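Local coordinates for protein putative polyprenyl synthetase (Streptomyces coelicolor, PDB 3NF2) that probably joins isoprenoid units into polyprenyl diphosphates, acting as a magnesium-dependent prenyltransferase of the FPP/GGPP synthase family, at residues A35-H38 and D43-G46; G99-R104 and V109-G114; T145-K150 and A201-A206. One frame throughout, in Å; residues are numbered along the deposited sequence.

Contact 1: residues A35-H38 and D43-G46; sequences AAYH and DAQG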
# COMPACT_ATOMS: atom_id res chain seq x y z
N ALA A 35 2.73 -12.05 8.68
CA ALA A 35 1.28 -11.87 8.64
C ALA A 35 0.58 -12.79 9.64
O ALA A 35 -0.33 -12.35 10.32
CB ALA A 35 0.73 -12.12 7.24
N ALA A 36 1.01 -14.05 9.71
CA ALA A 36 0.46 -15.01 10.68
C ALA A 36 0.61 -14.50 12.10
O ALA A 36 -0.29 -14.67 12.92
CB ALA A 36 1.10 -16.40 10.53
N TYR A 37 1.75 -13.87 12.39
CA TYR A 37 1.94 -13.24 13.68
C TYR A 37 0.93 -12.12 13.87
O TYR A 37 0.27 -12.06 14.90
CB TYR A 37 3.36 -12.71 13.90
CG TYR A 37 3.45 -11.95 15.20
CD1 TYR A 37 3.53 -12.63 16.41
CD2 TYR A 37 3.38 -10.55 15.23
CE1 TYR A 37 3.57 -11.95 17.62
CE2 TYR A 37 3.41 -9.86 16.43
CZ TYR A 37 3.51 -10.57 17.62
OH TYR A 37 3.56 -9.91 18.82
N HIS A 38 0.79 -11.26 12.86
CA HIS A 38 -0.19 -10.17 12.92
C HIS A 38 -1.59 -10.69 13.23
O HIS A 38 -2.32 -10.10 14.02
CB HIS A 38 -0.25 -9.38 11.62
CG HIS A 38 -1.39 -8.41 11.58
ND1 HIS A 38 -1.46 -7.32 12.42
CD2 HIS A 38 -2.54 -8.42 10.86
CE1 HIS A 38 -2.59 -6.67 12.19
NE2 HIS A 38 -3.26 -7.31 11.26
N ASP A 43 3.04 -17.04 17.51
CA ASP A 43 3.57 -16.07 18.47
C ASP A 43 4.90 -15.47 18.00
O ASP A 43 5.30 -15.65 16.85
CB ASP A 43 3.67 -16.67 19.88
CG ASP A 43 4.58 -17.89 19.96
OD1 ASP A 43 4.14 -18.91 20.53
OD2 ASP A 43 5.73 -17.84 19.46
N ALA A 44 5.60 -14.77 18.90
CA ALA A 44 6.81 -14.01 18.56
C ALA A 44 8.01 -14.86 18.12
O ALA A 44 8.87 -14.39 17.37
CB ALA A 44 7.22 -13.09 19.71
N GLN A 45 8.06 -16.11 18.58
CA GLN A 45 9.11 -17.03 18.16
C GLN A 45 8.61 -18.07 17.14
O GLN A 45 9.29 -19.06 16.86
CB GLN A 45 9.78 -17.69 19.37
CG GLN A 45 8.82 -18.27 20.40
CD GLN A 45 9.52 -18.81 21.64
OE1 GLN A 45 8.92 -19.52 22.44
NE2 GLN A 45 10.80 -18.47 21.80
N GLY A 46 7.40 -17.84 16.61
CA GLY A 46 6.90 -18.59 15.46
C GLY A 46 6.17 -19.88 15.77
O GLY A 46 5.87 -20.66 14.86
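With CG held opposite the backbone N (chi1 174°), the side chain of Y37 swings off the end of helix 31-38, and a chi2 of 78° turns the CD1-CE1 side of its ring toward D43 and A44. The motif it meets is a type I beta turn, D43 to G46, in the loop that leaves this helix of the mostly helical isoprenoid synthase fold. It illustrates an aromatic residue packing on a returning chain with no polar bond between them. CD1 of Y37 approaches the carbonyl carbon of D43 to 3.5 Å, with that carbon at the ring edge, while the CB of A44 comes within 4.4 Å of CE1 of Y37. Beyond the turn, the Y37 hydroxyl hydrogen-bonds to D107 O, and R106 makes a cation-pi contact with the ring. D43 points its CB away from the helix, and N47 N adds a weak bond to OD2 of its carboxylate. The backbone closes at G46, whose N bonds to D43 O at 3.0 Å and whose positive phi suits glycine. An Asx turn completes the motif: D43 OD2 receives the N-H of Q45 on its anti lone pair, N to O 3.0 Å.

Contact 2: residues G99-R104 and V109-G114; sequences GDEQRR and VWKVHG. With SO4 (sulfate ion), chain E; SO4 (sulfate ion), chain B.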
# COMPACT_ATOMS: atom_id res chain seq x y z
N GLY A 99 3.34 4.62 16.41
CA GLY A 99 4.32 4.18 17.40
C GLY A 99 3.71 3.33 18.50
O GLY A 99 4.29 3.22 19.59
N ASP A 100 2.54 2.75 18.23
CA ASP A 100 1.87 1.86 19.17
C ASP A 100 2.63 0.56 19.27
O ASP A 100 2.75 -0.17 18.29
CB ASP A 100 0.44 1.56 18.71
CG ASP A 100 -0.41 2.80 18.59
OD1 ASP A 100 -0.17 3.77 19.33
OD2 ASP A 100 -1.32 2.79 17.74
N GLU A 101 3.14 0.26 20.46
CA GLU A 101 3.89 -0.98 20.66
C GLU A 101 2.99 -2.21 20.85
O GLU A 101 3.47 -3.34 20.76
CB GLU A 101 4.84 -0.83 21.85
CG GLU A 101 5.87 0.28 21.71
CD GLU A 101 6.82 0.33 22.88
OE1 GLU A 101 6.41 -0.10 23.99
OE2 GLU A 101 7.97 0.78 22.71
N GLN A 102 1.70 -1.97 21.09
CA GLN A 102 0.77 -3.04 21.46
C GLN A 102 -0.60 -2.89 20.77
O GLN A 102 -1.04 -1.77 20.48
CB GLN A 102 0.56 -3.05 22.97
CG GLN A 102 0.49 -4.43 23.60
CD GLN A 102 1.74 -4.77 24.40
OE1 GLN A 102 2.62 -3.93 24.58
NE2 GLN A 102 1.81 -6.01 24.87
N ARG A 103 -1.24 -4.02 20.51
CA ARG A 103 -2.61 -4.10 20.00
C ARG A 103 -3.21 -5.41 20.50
O ARG A 103 -2.63 -6.49 20.29
CB ARG A 103 -2.64 -4.04 18.47
CG ARG A 103 -3.90 -4.62 17.82
CD ARG A 103 -3.99 -4.29 16.34
NE ARG A 103 -3.98 -2.85 16.11
CZ ARG A 103 -5.05 -2.06 16.16
NH1 ARG A 103 -6.25 -2.57 16.43
NH2 ARG A 103 -4.93 -0.76 15.93
N ARG A 104 -4.38 -5.31 21.15
CA ARG A 104 -5.04 -6.42 21.86
C ARG A 104 -4.09 -7.14 22.82
O ARG A 104 -4.01 -8.38 22.84
CB ARG A 104 -5.71 -7.40 20.88
CG ARG A 104 -6.83 -6.76 20.06
CD ARG A 104 -7.85 -7.80 19.63
NE ARG A 104 -9.17 -7.19 19.47
CZ ARG A 104 -9.72 -6.86 18.31
NH1 ARG A 104 -9.08 -7.09 17.17
NH2 ARG A 104 -10.93 -6.31 18.28
N VAL A 109 3.44 -5.98 15.10
CA VAL A 109 4.40 -6.52 14.15
C VAL A 109 5.70 -5.73 14.10
O VAL A 109 6.77 -6.33 14.12
CB VAL A 109 3.80 -6.68 12.73
CG1 VAL A 109 4.88 -6.74 11.68
CG2 VAL A 109 2.96 -7.94 12.68
N TRP A 110 5.61 -4.41 14.10
CA TRP A 110 6.82 -3.60 13.99
C TRP A 110 7.77 -3.79 15.19
O TRP A 110 8.98 -3.82 15.01
CB TRP A 110 6.52 -2.12 13.69
CG TRP A 110 5.94 -1.35 14.84
CD1 TRP A 110 4.61 -1.09 15.06
CD2 TRP A 110 6.66 -0.70 15.90
NE1 TRP A 110 4.47 -0.34 16.20
CE2 TRP A 110 5.70 -0.09 16.74
CE3 TRP A 110 8.02 -0.59 16.23
CZ2 TRP A 110 6.06 0.62 17.90
CZ3 TRP A 110 8.38 0.11 17.38
CH2 TRP A 110 7.40 0.71 18.20
N LYS A 111 7.21 -3.94 16.39
CA LYS A 111 7.98 -4.24 17.60
C LYS A 111 8.69 -5.60 17.55
O LYS A 111 9.83 -5.74 17.98
CB LYS A 111 7.08 -4.17 18.83
CG LYS A 111 7.43 -3.03 19.78
CD LYS A 111 8.31 -3.52 20.93
CE LYS A 111 8.92 -2.36 21.71
NZ LYS A 111 9.36 -2.76 23.07
N VAL A 112 8.00 -6.61 17.02
CA VAL A 112 8.54 -7.96 16.99
C VAL A 112 9.47 -8.16 15.80
O VAL A 112 10.60 -8.62 15.95
CB VAL A 112 7.39 -9.00 16.97
CG1 VAL A 112 7.92 -10.42 17.04
CG2 VAL A 112 6.49 -8.76 18.14
N HIS A 113 9.00 -7.79 14.61
CA HIS A 113 9.70 -8.13 13.38
C HIS A 113 10.40 -6.96 12.67
O HIS A 113 11.04 -7.14 11.63
CB HIS A 113 8.77 -8.90 12.46
CG HIS A 113 8.38 -10.24 12.99
ND1 HIS A 113 9.30 -11.24 13.26
CD2 HIS A 113 7.16 -10.77 13.30
CE1 HIS A 113 8.67 -12.31 13.71
NE2 HIS A 113 7.37 -12.05 13.74
N GLY A 114 10.30 -5.76 13.26
CA GLY A 114 10.93 -4.57 12.69
C GLY A 114 9.94 -3.75 11.88
O GLY A 114 8.94 -4.29 11.38
S SO4 E . 12.69 -11.65 12.54
O1 SO4 E . 13.79 -11.97 11.63
O2 SO4 E . 11.95 -12.87 12.85
O3 SO4 E . 13.23 -11.09 13.78
O4 SO4 E . 11.81 -10.68 11.90
S SO4 B . -11.49 -5.86 14.49
O1 SO4 B . -11.45 -6.81 13.38
O2 SO4 B . -12.02 -6.54 15.67
O3 SO4 B . -10.13 -5.37 14.74
O4 SO4 B . -12.36 -4.72 14.18
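The indole of W110 lies with one long edge against the backbone of G99 and D100, and its N-H bonds to the second of these. A chi1 of 72° places CG between the backbone N and the carbonyl carbon, the crowded position, and from there NE1 of W110 reaches D100 O at 2.7 Å. That bond is short but bent, 134° at the hydrogen, and NE1 sits 44° above the carbonyl plane. T108 OG1 donates to the same D100 O, giving this carbonyl a second donor. E101 runs obliquely past the six-membered end of the indole, its CG lying 3.8 Å from CZ2 of W110, and its carboxylate plane is turned about midway between parallel and perpendicular to the ring. CG of K111 lies over the rim of one indole face, 4.0 Å above the plane; beyond it the chain bends at chi2 and its far end crosses E101. CE of K111 packs at 3.4 Å from OE2 of E101, whereas NZ makes only a long salt bridge to the same oxygen, at 3.8 Å. Segment 99-104 directly follows the first aspartate-rich motif of trans-prenyltransferases, at the end of helix 77-98, where G99 forms a Schellman motif; R103 pairs with D95 of that motif. R104 extends its guanidinium edge to a sulfate, NH2 2.8 Å from O2. Sulfate, probably from the crystallisation liquor, is also bound by K55 N and R58 NH2, consistent with a diphosphate site as in relatives. H113 ND1 donates to another sulfate, 2.9 Å from its O4.

Contact 3: residues T145-K150 and A201-A206; sequences TRRLTK and ADERTA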
# COMPACT_ATOMS: atom_id res chain seq x y z
N THR A 145 -13.89 -3.74 -6.89
CA THR A 145 -12.55 -3.21 -6.62
C THR A 145 -12.57 -1.68 -6.58
O THR A 145 -11.84 -1.07 -5.79
CB THR A 145 -11.49 -3.71 -7.65
OG1 THR A 145 -11.65 -5.11 -7.88
CG2 THR A 145 -10.05 -3.47 -7.15
N ARG A 146 -13.41 -1.07 -7.41
CA ARG A 146 -13.64 0.38 -7.44
C ARG A 146 -14.13 0.89 -6.08
O ARG A 146 -13.68 1.93 -5.60
CB ARG A 146 -14.67 0.71 -8.53
CG ARG A 146 -15.18 2.15 -8.58
CD ARG A 146 -14.63 2.87 -9.79
NE ARG A 146 -14.88 4.31 -9.74
CZ ARG A 146 -15.82 4.94 -10.44
NH1 ARG A 146 -16.62 4.26 -11.26
NH2 ARG A 146 -15.96 6.26 -10.33
N ARG A 147 -15.03 0.12 -5.46
CA ARG A 147 -15.59 0.43 -4.16
C ARG A 147 -14.55 0.26 -3.07
O ARG A 147 -14.54 1.00 -2.09
CB ARG A 147 -16.77 -0.49 -3.84
CG ARG A 147 -17.90 -0.48 -4.86
CD ARG A 147 -18.85 0.66 -4.64
NE ARG A 147 -19.75 0.82 -5.77
CZ ARG A 147 -20.84 1.59 -5.75
NH1 ARG A 147 -21.15 2.26 -4.64
NH2 ARG A 147 -21.60 1.68 -6.82
N LEU A 148 -13.69 -0.76 -3.23
CA LEU A 148 -12.64 -1.05 -2.26
C LEU A 148 -11.61 0.08 -2.28
O LEU A 148 -11.14 0.50 -1.22
CB LEU A 148 -11.95 -2.37 -2.60
CG LEU A 148 -11.04 -2.98 -1.52
CD1 LEU A 148 -11.85 -3.68 -0.43
CD2 LEU A 148 -10.04 -3.92 -2.14
N THR A 149 -11.31 0.56 -3.48
CA THR A 149 -10.34 1.64 -3.68
C THR A 149 -10.80 2.95 -3.03
O THR A 149 -10.00 3.63 -2.41
CB THR A 149 -10.06 1.85 -5.19
OG1 THR A 149 -9.66 0.59 -5.76
CG2 THR A 149 -8.94 2.90 -5.42
N LYS A 150 -12.08 3.28 -3.18
CA LYS A 150 -12.65 4.47 -2.57
C LYS A 150 -12.49 4.41 -1.05
O LYS A 150 -12.06 5.39 -0.43
CB LYS A 150 -14.13 4.61 -2.97
CG LYS A 150 -14.85 5.79 -2.30
CD LYS A 150 -16.31 5.91 -2.74
CE LYS A 150 -16.99 7.07 -2.02
NZ LYS A 150 -18.15 7.59 -2.79
N ALA A 201 -25.79 -6.08 -8.57
CA ALA A 201 -26.58 -4.86 -8.28
C ALA A 201 -26.10 -3.62 -9.05
O ALA A 201 -24.90 -3.45 -9.27
CB ALA A 201 -26.57 -4.57 -6.79
N ASP A 202 -27.05 -2.75 -9.45
CA ASP A 202 -26.73 -1.53 -10.22
C ASP A 202 -26.10 -0.47 -9.32
O ASP A 202 -26.12 -0.58 -8.09
CB ASP A 202 -27.98 -0.97 -10.93
CG ASP A 202 -27.64 -0.01 -12.08
OD1 ASP A 202 -28.10 1.15 -12.06
OD2 ASP A 202 -26.89 -0.41 -12.99
N GLU A 203 -25.55 0.57 -9.95
CA GLU A 203 -24.80 1.62 -9.28
C GLU A 203 -25.60 2.40 -8.23
O GLU A 203 -25.02 2.93 -7.29
CB GLU A 203 -24.16 2.56 -10.32
CG GLU A 203 -22.63 2.73 -10.18
CD GLU A 203 -21.83 1.44 -10.45
OE1 GLU A 203 -22.26 0.61 -11.28
OE2 GLU A 203 -20.74 1.27 -9.84
N ARG A 204 -26.93 2.44 -8.39
CA ARG A 204 -27.81 3.13 -7.43
C ARG A 204 -28.15 2.29 -6.19
O ARG A 204 -28.23 2.83 -5.08
CB ARG A 204 -29.09 3.62 -8.12
CG ARG A 204 -28.90 4.88 -8.97
CD ARG A 204 -30.22 5.60 -9.26
NE ARG A 204 -30.80 6.21 -8.05
CZ ARG A 204 -31.84 5.71 -7.38
NH1 ARG A 204 -32.29 6.33 -6.29
NH2 ARG A 204 -32.44 4.59 -7.78
N THR A 205 -28.34 1.00 -6.37
CA THR A 205 -28.60 0.14 -5.25
C THR A 205 -27.38 0.11 -4.35
O THR A 205 -27.48 0.09 -3.15
CB THR A 205 -28.86 -1.28 -5.72
OG1 THR A 205 -29.80 -1.28 -6.79
CG2 THR A 205 -29.39 -2.12 -4.61
N ALA A 206 -26.21 0.05 -4.95
CA ALA A 206 -24.98 -0.03 -4.21
C ALA A 206 -24.66 1.20 -3.37
O ALA A 206 -24.30 1.09 -2.22
CB ALA A 206 -23.86 -0.35 -5.13
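R147 contributes by far the largest share of the buried surface, and E203 and A206 divide most of the rest between them. The example shows how one guanidinium can serve as both a flat packing surface and a charge. A bend at chi2 (-83°) directs the arginine from helix 139-165 across to the first turn of helix 203-230. There the CB of A206 settles over one face of the guanidinium, 3.3 Å above its plane and displaced toward the rim; its closest atom is NH2 of R147, at 3.5 Å. E203 comes instead to the edge. Its own bend at chi2 brings the carboxylate round, and R147 NH2 donates to E203 OE2 across 3.2 Å in a hydrogen-bonded salt bridge. The nitrogen approaches from above the carboxylate plane, 50° out of it, and the two flat groups are tilted by 30°, which falls short of a coplanar, two-pronged pairing. The stronger charge partner is D207, one residue beyond this segment, which meets NH1 of R147, and E210 pairs with NH1 too. NE of R147, by contrast, is buried without a polar partner in the model. A leucine in place of R147 would probably leave E203, D207 and E210 without their shared positive mate, and the methyl of A206 without the flat surface over it. Elsewhere helix 139-165 packs T145 and L148 against helix 115-134, and T145 touches L134, and T149 A127, of the second subunit; A206 meanwhile rests on V197 of helix 173-198, so R147 bridges from the dimer-facing helix to the start of helix 203-230.

Read from the N terminus, the three contacts follow in series, and none encloses or crosses another. Contact 1 closes a short loop of four intervening residues behind helix 31-38. Contact 2 closes one of the same length, spanning the two-stranded hairpin 102-103 and 106-107 between helix 77-98 and helix 109-113. Though separate in sequence, these two touch: V109 packs on Y37 and H38, and V112 on Y37 and A44, so they form one continuous patch. Contact 3 bridges fifty mostly helical residues and ties helix 139-165 to the start of helix 203-230. It lies about 34 Å, centre to centre, from both others, and across the chain's centre from contact 2.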